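PDB 7O21: uncharacterized conserved from Bdellovibrio bacteriovorus, which probably acts as a YkuD-family L,D-carboxypeptidase that trims peptidoglycan in the cell wall and so helps to set the curved shape of this predatory bacterium. Local coordinates for residues Tyr242-Pro252 with Lys264-Lys273; Asp209-Tyr217 with Tyr228-Lys236. All coordinates share one frame; numbering follows the deposited sequence.

Interaction 1 of 2, residues Tyr242-Pro252 with Lys264-Lys273; sequences YEYIKVHLSQP and KTLQRYESDK
Lys246 and Glu270 face each other across an antiparallel beta hairpin of the NTF2-like domain, formed by strands 246-257 and 260-270. Their backbones make a hydrogen-bonded pair, Lys246 N giving to Glu270 O at 2.8 Å and Glu270 N returning the bond to Lys246 O. Beyond the backbone the two side chains run side by side in the same direction, but the lysine chain bends at its far end and brings NZ only to a long salt bridge, 3.7 Å from Glu270 OE1. The same oxygen is held more firmly by Arg268, whose extended chain sets NH1 2.8 Å from Glu270 OE1. The carboxylate oxygen lies in the guanidinium plane, while NH1 meets it from above the carboxylate plane. One acidic oxygen thus serves two basic groups in a salt-bridge network; Tyr277 takes the arginine NE. His248, paired with Arg268, shares this face.

The opposite face is largely apolar and turns toward helix 184-206, where Trp205 meets Val247 and Trp201 meets Leu249. Tyr269 has CG anti to the backbone N (chi1 -177°), which slants its ring across the neighbouring strand: Ile245 CD1 rests 3.8 Å from Tyr269 CE2, and Val247 CG2 lies near Tyr269 CD2. Leu249 CD2 packs alongside the aliphatic part of Gln267, whose OE1 is bonded to Lys280.

At one end, two waters join the segments, one linking Tyr244 O to Asp272 N and the other Tyr244 N to Asp272 OD2. At the other, hydroxyls add to the backbone bond from Ser250 N to Leu266 O. Ser250 OG accepts from Leu266 N and is also bonded to Thr36, while Thr265 OG1 donates to Ser250 O at 2.8 Å, tilted 24° from the carbonyl plane.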
loop_
_atom_site.group_PDB
_atom_site.type_symbol
_atom_site.label_atom_id
_atom_site.label_comp_id
_atom_site.label_asym_id
_atom_site.label_seq_id
_atom_site.Cartn_x
_atom_site.Cartn_y
_atom_site.Cartn_z
ATOM N N TYR A 242 6.980 28.051 17.322
ATOM C CA TYR A 242 6.138 28.781 16.376
ATOM C C TYR A 242 4.842 29.098 17.104
ATOM O O TYR A 242 3.971 28.230 17.230
ATOM C CB TYR A 242 5.888 27.944 15.127
ATOM C CG TYR A 242 7.171 27.547 14.445
ATOM C CD1 TYR A 242 8.141 28.497 14.153
ATOM C CD2 TYR A 242 7.434 26.220 14.129
ATOM C CE1 TYR A 242 9.330 28.143 13.541
ATOM C CE2 TYR A 242 8.623 25.855 13.517
ATOM C CZ TYR A 242 9.567 26.822 13.225
ATOM O OH TYR A 242 10.750 26.471 12.617
ATOM N N GLU A 243 4.720 30.349 17.558
ATOM C CA GLU A 243 3.637 30.722 18.460
ATOM C C GLU A 243 2.273 30.641 17.782
ATOM O O GLU A 243 1.295 30.201 18.399
ATOM C CB GLU A 243 3.875 32.132 18.998
ATOM C CG GLU A 243 2.954 32.517 20.142
ATOM C CD GLU A 243 3.331 33.843 20.778
ATOM O OE1 GLU A 243 3.817 33.834 21.930
ATOM O OE2 GLU A 243 3.131 34.896 20.138
ATOM N N TYR A 244 2.174 31.079 16.532
ATOM C CA TYR A 244 0.894 31.147 15.839
ATOM C C TYR A 244 0.938 30.292 14.585
ATOM O O TYR A 244 1.857 30.420 13.765
ATOM C CB TYR A 244 0.525 32.590 15.479
ATOM C CG TYR A 244 0.300 33.472 16.686
ATOM C CD1 TYR A 244 -0.846 33.347 17.460
ATOM C CD2 TYR A 244 1.238 34.427 17.052
ATOM C CE1 TYR A 244 -1.052 34.154 18.569
ATOM C CE2 TYR A 244 1.041 35.235 18.152
ATOM C CZ TYR A 244 -0.103 35.097 18.908
ATOM O OH TYR A 244 -0.291 35.908 20.006
ATOM N N ILE A 245 -0.059 29.419 14.441
ATOM C CA ILE A 245 -0.217 28.603 13.247
ATOM C C ILE A 245 -1.640 28.749 12.725
ATOM O O ILE A 245 -2.541 29.234 13.414
ATOM C CB ILE A 245 0.132 27.117 13.492
ATOM C CG1 ILE A 245 -0.839 26.490 14.498
ATOM C CG2 ILE A 245 1.585 26.968 13.951
ATOM C CD1 ILE A 245 -0.751 24.961 14.567
ATOM N N LYS A 246 -1.821 28.332 11.471
ATOM C CA LYS A 246 -3.116 28.329 10.807
ATOM C C LYS A 246 -3.346 26.929 10.262
ATOM O O LYS A 246 -2.462 26.371 9.606
ATOM C CB LYS A 246 -3.114 29.313 9.633
ATOM C CG LYS A 246 -3.187 30.788 10.023
ATOM C CD LYS A 246 -2.513 31.647 8.956
ATOM C CE LYS A 246 -3.481 32.594 8.273
ATOM N NZ LYS A 246 -4.124 31.968 7.082
ATOM N N VAL A 247 -4.523 26.366 10.534
ATOM C CA VAL A 247 -4.908 25.059 10.004
ATOM C C VAL A 247 -6.243 25.224 9.295
ATOM O O VAL A 247 -7.238 25.601 9.925
ATOM C CB VAL A 247 -5.015 23.985 11.100
ATOM C CG1 VAL A 247 -5.355 22.629 10.468
ATOM C CG2 VAL A 247 -3.732 23.918 11.917
ATOM N N HIS A 248 -6.270 24.956 7.996
ATOM C CA HIS A 248 -7.492 25.052 7.213
ATOM C C HIS A 248 -7.781 23.706 6.568
ATOM O O HIS A 248 -6.871 23.045 6.056
ATOM C CB HIS A 248 -7.364 26.148 6.155
ATOM C CG HIS A 248 -7.281 27.527 6.736
ATOM N ND1 HIS A 248 -6.357 28.461 6.319
ATOM C CD2 HIS A 248 -8.002 28.123 7.717
ATOM C CE1 HIS A 248 -6.515 29.575 7.013
ATOM N NE2 HIS A 248 -7.508 29.396 7.867
ATOM N N LEU A 249 -9.050 23.301 6.610
ATOM C CA LEU A 249 -9.480 22.010 6.093
ATOM C C LEU A 249 -10.549 22.230 5.038
ATOM O O LEU A 249 -11.515 22.962 5.280
ATOM C CB LEU A 249 -10.094 21.167 7.213
ATOM C CG LEU A 249 -9.304 21.045 8.514
ATOM C CD1 LEU A 249 -10.076 20.219 9.541
ATOM C CD2 LEU A 249 -7.970 20.432 8.215
ATOM N N SER A 250 -10.390 21.590 3.881
ATOM C CA SER A 250 -11.480 21.586 2.921
ATOM C C SER A 250 -12.656 20.786 3.476
ATOM O O SER A 250 -12.520 19.973 4.398
ATOM C CB SER A 250 -11.022 20.985 1.593
ATOM O OG SER A 250 -10.874 19.571 1.686
ATOM N N GLN A 251 -13.825 21.041 2.925
ATOM C CA GLN A 251 -14.984 20.279 3.344
ATOM C C GLN A 251 -14.656 18.787 3.264
ATOM O O GLN A 251 -14.278 18.302 2.189
ATOM C CB GLN A 251 -16.177 20.590 2.452
ATOM C CG GLN A 251 -17.356 19.693 2.728
ATOM C CD GLN A 251 -18.480 19.974 1.773
ATOM O OE1 GLN A 251 -18.997 21.093 1.718
ATOM N NE2 GLN A 251 -18.867 18.965 1.004
ATOM N N PRO A 252 -14.743 18.048 4.368
ATOM C CA PRO A 252 -14.241 16.674 4.391
ATOM C C PRO A 252 -15.265 15.620 3.990
ATOM O O PRO A 252 -16.480 15.829 4.024
ATOM C CB PRO A 252 -13.888 16.480 5.874
ATOM C CG PRO A 252 -14.902 17.307 6.577
ATOM C CD PRO A 252 -15.052 18.545 5.720
ATOM N N LYS A 264 -11.678 12.569 5.930
ATOM C CA LYS A 264 -10.593 12.834 4.986
ATOM C C LYS A 264 -10.787 14.219 4.386
ATOM O O LYS A 264 -11.902 14.575 3.979
ATOM C CB LYS A 264 -10.563 11.765 3.886
ATOM C CG LYS A 264 -9.446 11.942 2.864
ATOM C CD LYS A 264 -9.537 10.840 1.816
ATOM C CE LYS A 264 -8.448 10.946 0.754
ATOM N NZ LYS A 264 -8.446 9.728 -0.137
ATOM N N THR A 265 -9.706 15.003 4.355
ATOM C CA THR A 265 -9.773 16.403 3.955
ATOM C C THR A 265 -8.458 16.803 3.293
ATOM O O THR A 265 -7.439 16.134 3.451
ATOM C CB THR A 265 -10.063 17.287 5.179
ATOM O OG1 THR A 265 -10.114 18.667 4.798
ATOM C CG2 THR A 265 -8.986 17.124 6.226
ATOM N N LEU A 266 -8.509 17.871 2.494
ATOM C CA LEU A 266 -7.301 18.564 2.050
ATOM C C LEU A 266 -6.955 19.630 3.090
ATOM O O LEU A 266 -7.768 20.516 3.383
ATOM C CB LEU A 266 -7.514 19.189 0.671
ATOM C CG LEU A 266 -6.263 19.802 0.027
ATOM C CD1 LEU A 266 -5.218 18.733 -0.247
ATOM C CD2 LEU A 266 -6.629 20.484 -1.282
ATOM N N GLN A 267 -5.770 19.518 3.674
ATOM C CA GLN A 267 -5.361 20.336 4.810
ATOM C C GLN A 267 -4.267 21.308 4.402
ATOM O O GLN A 267 -3.278 20.908 3.784
ATOM C CB GLN A 267 -4.830 19.421 5.907
ATOM C CG GLN A 267 -4.169 20.134 7.086
ATOM C CD GLN A 267 -3.451 19.152 7.999
ATOM O OE1 GLN A 267 -4.087 18.426 8.756
ATOM N NE2 GLN A 267 -2.135 19.086 7.889
ATOM N N ARG A 268 -4.444 22.571 4.758
ATOM C CA ARG A 268 -3.404 23.580 4.619
ATOM C C ARG A 268 -2.889 23.906 6.016
ATOM O O ARG A 268 -3.672 24.284 6.892
ATOM C CB ARG A 268 -3.961 24.836 3.957
ATOM C CG ARG A 268 -2.902 25.893 3.670
ATOM C CD ARG A 268 -3.557 27.171 3.166
ATOM N NE ARG A 268 -2.562 28.143 2.713
ATOM C CZ ARG A 268 -1.990 29.045 3.503
ATOM N NH1 ARG A 268 -2.312 29.095 4.788
ATOM N NH2 ARG A 268 -1.100 29.898 3.004
ATOM N N TYR A 269 -1.587 23.736 6.219
ATOM C CA TYR A 269 -0.919 24.035 7.483
ATOM C C TYR A 269 0.067 25.171 7.258
ATOM O O TYR A 269 0.894 25.103 6.343
ATOM C CB TYR A 269 -0.134 22.808 7.966
ATOM C CG TYR A 269 0.529 23.006 9.313
ATOM C CD1 TYR A 269 1.812 23.521 9.411
ATOM C CD2 TYR A 269 -0.138 22.669 10.478
ATOM C CE1 TYR A 269 2.409 23.702 10.649
ATOM C CE2 TYR A 269 0.447 22.831 11.705
ATOM C CZ TYR A 269 1.708 23.361 11.784
ATOM O OH TYR A 269 2.276 23.505 13.024
ATOM N N GLU A 270 0.003 26.193 8.103
ATOM C CA GLU A 270 0.900 27.339 7.976
ATOM C C GLU A 270 1.475 27.733 9.324
ATOM O O GLU A 270 0.732 27.943 10.285
ATOM C CB GLU A 270 0.186 28.553 7.378
ATOM C CG GLU A 270 1.094 29.788 7.303
ATOM C CD GLU A 270 0.553 30.888 6.401
ATOM O OE1 GLU A 270 -0.663 30.903 6.127
ATOM O OE2 GLU A 270 1.347 31.749 5.970
ATOM N N SER A 271 2.792 27.868 9.373
ATOM C CA SER A 271 3.473 28.600 10.427
ATOM C C SER A 271 4.269 29.723 9.775
ATOM O O SER A 271 4.309 29.858 8.549
ATOM C CB SER A 271 4.418 27.686 11.198
ATOM O OG SER A 271 5.513 27.348 10.367
ATOM N N ASP A 272 4.942 30.522 10.598
ATOM C CA ASP A 272 5.754 31.586 10.017
ATOM C C ASP A 272 6.884 31.050 9.149
ATOM O O ASP A 272 7.411 31.789 8.312
ATOM C CB ASP A 272 6.276 32.517 11.108
ATOM C CG ASP A 272 5.229 33.524 11.543
ATOM O OD1 ASP A 272 4.461 33.980 10.664
ATOM O OD2 ASP A 272 5.158 33.839 12.744
ATOM N N LYS A 273 7.254 29.780 9.312
ATOM C CA LYS A 273 8.351 29.190 8.554
ATOM C C LYS A 273 7.907 28.575 7.228
ATOM O O LYS A 273 8.527 28.834 6.191
ATOM C CB LYS A 273 9.084 28.145 9.397
ATOM C CG LYS A 273 10.323 27.560 8.716
ATOM C CD LYS A 273 11.346 27.096 9.737
ATOM C CE LYS A 273 12.676 26.783 9.079
ATOM N NZ LYS A 273 13.256 28.002 8.451
HETATM O O HOH W 1 4.464 30.439 13.336
HETATM O O HOH W 2 3.975 32.979 15.446
#

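Interaction 2 of 2, residues Asp209-Tyr217 with Tyr228-Lys236; sequences DIEKYQTFY and YKSWMSHKK. With EDO (1,2-ethanediol), chain M.
Tyr213 and Trp231 both swing their rings away from their own backbone N, chi1 being close to 180° in each, and so send them into the gap between helix 210-214 and helix 228-241. The side chains cross at about a right angle, and Trp231 NE1 donates to Tyr213 OH at 2.9 Å, with the hydroxyl 19° out of the indole plane. Met232 bends at chi2, and its sulfur makes a Met-aromatic contact at the Tyr213 edge, SD 3.8 Å from Tyr213 CE2, and a more distant one above the Tyr217 face; Met232 CE lies 3.5 Å from Tyr217 CG. The Tyr217 hydroxyl is bonded to Glu296 and Trp201.

Farther along the helices, Gln214 lies across the end of Tyr228, its CB 3.6 Å from Tyr228 OH, and a water links that hydroxyl to Gln214 O. Ile210 CG2 touches the extended chain of Lys236 at CE. Lys235 NZ bonds to an ethanediol that probably came from the crystallisation liquor.

With Trp205 against Tyr213 and Phe221 against both Tyr217 and Trp231, this is an aromatic cluster packed between helix 210-214 with its following turn and helix 228-236, near-antiparallel at 150°, in the NTF2-like domain.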
loop_
_atom_site.group_PDB
_atom_site.type_symbol
_atom_site.label_atom_id
_atom_site.label_comp_id
_atom_site.label_asym_id
_atom_site.label_seq_id
_atom_site.Cartn_x
_atom_site.Cartn_y
_atom_site.Cartn_z
ATOM N N ASP A 209 -3.821 24.612 21.829
ATOM C CA ASP A 209 -4.323 24.338 23.175
ATOM C C ASP A 209 -4.054 22.858 23.411
ATOM O O ASP A 209 -4.859 21.992 23.063
ATOM C CB ASP A 209 -5.806 24.680 23.246
ATOM C CG ASP A 209 -6.385 24.550 24.643
ATOM O OD1 ASP A 209 -5.849 23.775 25.467
ATOM O OD2 ASP A 209 -7.406 25.222 24.897
ATOM N N ILE A 210 -2.883 22.553 23.969
ATOM C CA ILE A 210 -2.459 21.157 24.039
ATOM C C ILE A 210 -3.376 20.354 24.949
ATOM O O ILE A 210 -3.701 19.198 24.651
ATOM C CB ILE A 210 -0.979 21.025 24.433
ATOM C CG1 ILE A 210 -0.106 21.868 23.505
ATOM C CG2 ILE A 210 -0.551 19.555 24.374
ATOM C CD1 ILE A 210 -0.310 21.571 22.036
ATOM N N GLU A 211 -3.809 20.940 26.069
ATOM C CA GLU A 211 -4.736 20.228 26.943
ATOM C C GLU A 211 -6.002 19.826 26.191
ATOM O O GLU A 211 -6.450 18.679 26.278
ATOM C CB GLU A 211 -5.085 21.077 28.165
ATOM C CG GLU A 211 -6.094 20.377 29.071
ATOM C CD GLU A 211 -6.458 21.183 30.297
ATOM O OE1 GLU A 211 -5.742 21.078 31.312
ATOM O OE2 GLU A 211 -7.476 21.900 30.249
ATOM N N LYS A 212 -6.590 20.761 25.446
ATOM C CA LYS A 212 -7.792 20.443 24.684
ATOM C C LYS A 212 -7.482 19.473 23.549
ATOM O O LYS A 212 -8.184 18.471 23.364
ATOM C CB LYS A 212 -8.440 21.724 24.156
ATOM C CG LYS A 212 -9.767 21.493 23.435
ATOM C CD LYS A 212 -10.809 20.887 24.340
ATOM C CE LYS A 212 -12.143 20.690 23.620
ATOM N NZ LYS A 212 -12.751 21.965 23.143
ATOM N N TYR A 213 -6.423 19.748 22.791
ATOM C CA TYR A 213 -6.076 18.909 21.648
ATOM C C TYR A 213 -5.875 17.455 22.067
ATOM O O TYR A 213 -6.338 16.531 21.377
ATOM C CB TYR A 213 -4.817 19.483 21.007
ATOM C CG TYR A 213 -4.202 18.708 19.870
ATOM C CD1 TYR A 213 -4.670 18.851 18.571
ATOM C CD2 TYR A 213 -3.099 17.897 20.083
ATOM C CE1 TYR A 213 -4.063 18.177 17.518
ATOM C CE2 TYR A 213 -2.495 17.228 19.051
ATOM C CZ TYR A 213 -2.981 17.369 17.770
ATOM O OH TYR A 213 -2.363 16.707 16.744
ATOM N N GLN A 214 -5.203 17.228 23.204
ATOM C CA GLN A 214 -4.930 15.869 23.658
ATOM C C GLN A 214 -6.206 15.064 23.874
ATOM O O GLN A 214 -6.191 13.838 23.696
ATOM C CB GLN A 214 -4.134 15.885 24.964
ATOM C CG GLN A 214 -2.658 16.165 24.811
ATOM C CD GLN A 214 -1.928 16.097 26.145
ATOM O OE1 GLN A 214 -2.549 16.150 27.206
ATOM N NE2 GLN A 214 -0.606 15.972 26.093
ATOM N N THR A 215 -7.308 15.716 24.263
ATOM C CA THR A 215 -8.530 14.978 24.567
ATOM C C THR A 215 -9.086 14.267 23.344
ATOM O O THR A 215 -9.938 13.385 23.490
ATOM C CB THR A 215 -9.627 15.876 25.159
ATOM O OG1 THR A 215 -10.051 16.851 24.204
ATOM C CG2 THR A 215 -9.168 16.563 26.457
ATOM N N PHE A 216 -8.637 14.640 22.147
ATOM C CA PHE A 216 -9.148 14.028 20.926
ATOM C C PHE A 216 -8.444 12.728 20.561
ATOM O O PHE A 216 -8.873 12.073 19.601
ATOM C CB PHE A 216 -9.030 15.008 19.758
ATOM C CG PHE A 216 -9.970 16.166 19.842
ATOM C CD1 PHE A 216 -11.251 16.072 19.339
ATOM C CD2 PHE A 216 -9.576 17.360 20.442
ATOM C CE1 PHE A 216 -12.130 17.141 19.423
ATOM C CE2 PHE A 216 -10.443 18.430 20.518
ATOM C CZ PHE A 216 -11.720 18.324 20.022
ATOM N N TYR A 217 -7.402 12.332 21.291
ATOM C CA TYR A 217 -6.516 11.241 20.897
ATOM C C TYR A 217 -6.603 10.073 21.868
ATOM O O TYR A 217 -6.609 10.262 23.090
ATOM C CB TYR A 217 -5.058 11.722 20.763
ATOM C CG TYR A 217 -4.908 12.608 19.556
ATOM C CD1 TYR A 217 -5.285 13.940 19.603
ATOM C CD2 TYR A 217 -4.468 12.093 18.347
ATOM C CE1 TYR A 217 -5.190 14.753 18.490
ATOM C CE2 TYR A 217 -4.371 12.896 17.230
ATOM C CZ TYR A 217 -4.722 14.220 17.308
ATOM O OH TYR A 217 -4.659 15.022 16.189
ATOM N N TYR A 228 1.447 8.035 20.883
ATOM C CA TYR A 228 0.812 9.155 21.567
ATOM C C TYR A 228 1.854 10.063 22.202
ATOM O O TYR A 228 1.830 11.282 22.006
ATOM C CB TYR A 228 -0.167 8.637 22.624
ATOM C CG TYR A 228 -0.874 9.698 23.445
ATOM C CD1 TYR A 228 -0.256 10.277 24.556
ATOM C CD2 TYR A 228 -2.171 10.088 23.149
ATOM C CE1 TYR A 228 -0.908 11.237 25.318
ATOM C CE2 TYR A 228 -2.830 11.038 23.901
ATOM C CZ TYR A 228 -2.196 11.610 24.990
ATOM O OH TYR A 228 -2.862 12.559 25.733
ATOM N N LYS A 229 2.789 9.490 22.961
ATOM C CA LYS A 229 3.718 10.336 23.701
ATOM C C LYS A 229 4.605 11.162 22.774
ATOM O O LYS A 229 4.821 12.356 23.017
ATOM C CB LYS A 229 4.559 9.530 24.701
ATOM C CG LYS A 229 3.784 8.923 25.865
ATOM C CD LYS A 229 4.641 8.130 26.796
ATOM C CE LYS A 229 3.798 7.588 27.932
ATOM N NZ LYS A 229 4.608 6.756 28.893
ATOM N N SER A 230 5.156 10.547 21.725
ATOM C CA SER A 230 6.056 11.287 20.844
ATOM C C SER A 230 5.293 12.232 19.923
ATOM O O SER A 230 5.826 13.267 19.510
ATOM C CB SER A 230 6.997 10.341 20.086
ATOM O OG SER A 230 6.285 9.474 19.208
ATOM N N TRP A 231 4.040 11.907 19.608
ATOM C CA TRP A 231 3.200 12.836 18.857
ATOM C C TRP A 231 2.934 14.097 19.669
ATOM O O TRP A 231 3.131 15.222 19.189
ATOM C CB TRP A 231 1.883 12.135 18.517
ATOM C CG TRP A 231 0.885 12.926 17.691
ATOM C CD1 TRP A 231 -0.123 13.735 18.151
ATOM C CD2 TRP A 231 0.779 12.924 16.269
ATOM N NE1 TRP A 231 -0.829 14.259 17.086
ATOM C CE2 TRP A 231 -0.300 13.761 15.923
ATOM C CE3 TRP A 231 1.498 12.295 15.249
ATOM C CZ2 TRP A 231 -0.664 13.996 14.602
ATOM C CZ3 TRP A 231 1.122 12.513 13.937
ATOM C CH2 TRP A 231 0.055 13.360 13.626
ATOM N N MET A 232 2.503 13.924 20.919
ATOM C CA MET A 232 2.236 15.078 21.771
ATOM C C MET A 232 3.510 15.873 22.061
ATOM O O MET A 232 3.485 17.108 22.066
ATOM C CB MET A 232 1.531 14.641 23.056
ATOM C CG MET A 232 0.142 14.035 22.834
ATOM S SD MET A 232 -0.892 15.071 21.788
ATOM C CE MET A 232 -2.247 13.936 21.490
ATOM N N SER A 233 4.638 15.186 22.271
ATOM C CA SER A 233 5.888 15.903 22.524
ATOM C C SER A 233 6.281 16.750 21.322
ATOM O O SER A 233 6.725 17.895 21.472
ATOM C CB SER A 233 7.011 14.922 22.865
ATOM O OG SER A 233 6.748 14.241 24.075
ATOM N N HIS A 234 6.109 16.207 20.120
ATOM C CA HIS A 234 6.427 16.964 18.922
ATOM C C HIS A 234 5.519 18.184 18.793
ATOM O O HIS A 234 5.988 19.290 18.488
ATOM C CB HIS A 234 6.306 16.021 17.727
ATOM C CG HIS A 234 6.601 16.652 16.412
ATOM N ND1 HIS A 234 7.756 17.361 16.158
ATOM C CD2 HIS A 234 5.907 16.633 15.249
ATOM C CE1 HIS A 234 7.746 17.771 14.902
ATOM N NE2 HIS A 234 6.638 17.343 14.328
ATOM N N LYS A 235 4.226 18.014 19.062
ATOM C CA LYS A 235 3.314 19.151 19.002
ATOM C C LYS A 235 3.689 20.219 20.016
ATOM O O LYS A 235 3.612 21.417 19.721
ATOM C CB LYS A 235 1.883 18.684 19.219
ATOM C CG LYS A 235 1.384 17.804 18.081
ATOM C CD LYS A 235 1.201 18.619 16.811
ATOM C CE LYS A 235 0.443 17.849 15.750
ATOM N NZ LYS A 235 1.354 17.119 14.831
ATOM N N LYS A 236 4.102 19.807 21.214
ATOM C CA LYS A 236 4.513 20.783 22.218
ATOM C C LYS A 236 5.800 21.487 21.800
ATOM O O LYS A 236 5.951 22.699 22.013
ATOM C CB LYS A 236 4.688 20.097 23.573
ATOM C CG LYS A 236 3.403 19.602 24.210
ATOM C CD LYS A 236 3.708 18.732 25.424
ATOM C CE LYS A 236 2.453 18.411 26.225
ATOM N NZ LYS A 236 2.721 17.343 27.241
HETATM C C1 EDO M . 3.461 19.089 11.748
HETATM O O1 EDO M . 2.861 17.792 11.794
HETATM C C2 EDO M . 2.424 20.113 12.183
HETATM O O2 EDO M . 1.928 19.703 13.463
HETATM O O HOH W 3 -5.627 12.000 25.909
HETATM O O HOH W 4 1.122 14.534 27.122
#

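Overall arrangement
Both contacts belong to the NTF2-like domain and follow one another along the chain: helix 228-241, which supplies one side of interaction 2, is followed by strand 246-257 of interaction 1. Their centres are 16 Å apart, and the nearest atoms stay about 6 Å from each other. Helix 184-206 bridges the two. Its Trp205 packs on Val247 and Gln267 of interaction 1 and on Tyr213 and Lys235 of interaction 2, while Trp201 meets Leu249 in the first and Phe216 and Tyr217 in the second. Both contacts lie away from the predicted catalytic residues, His136 and Cys151. The second subunit reaches each: its Lys103 packs on Gln267, and its Pro102 accepts a bond from His234.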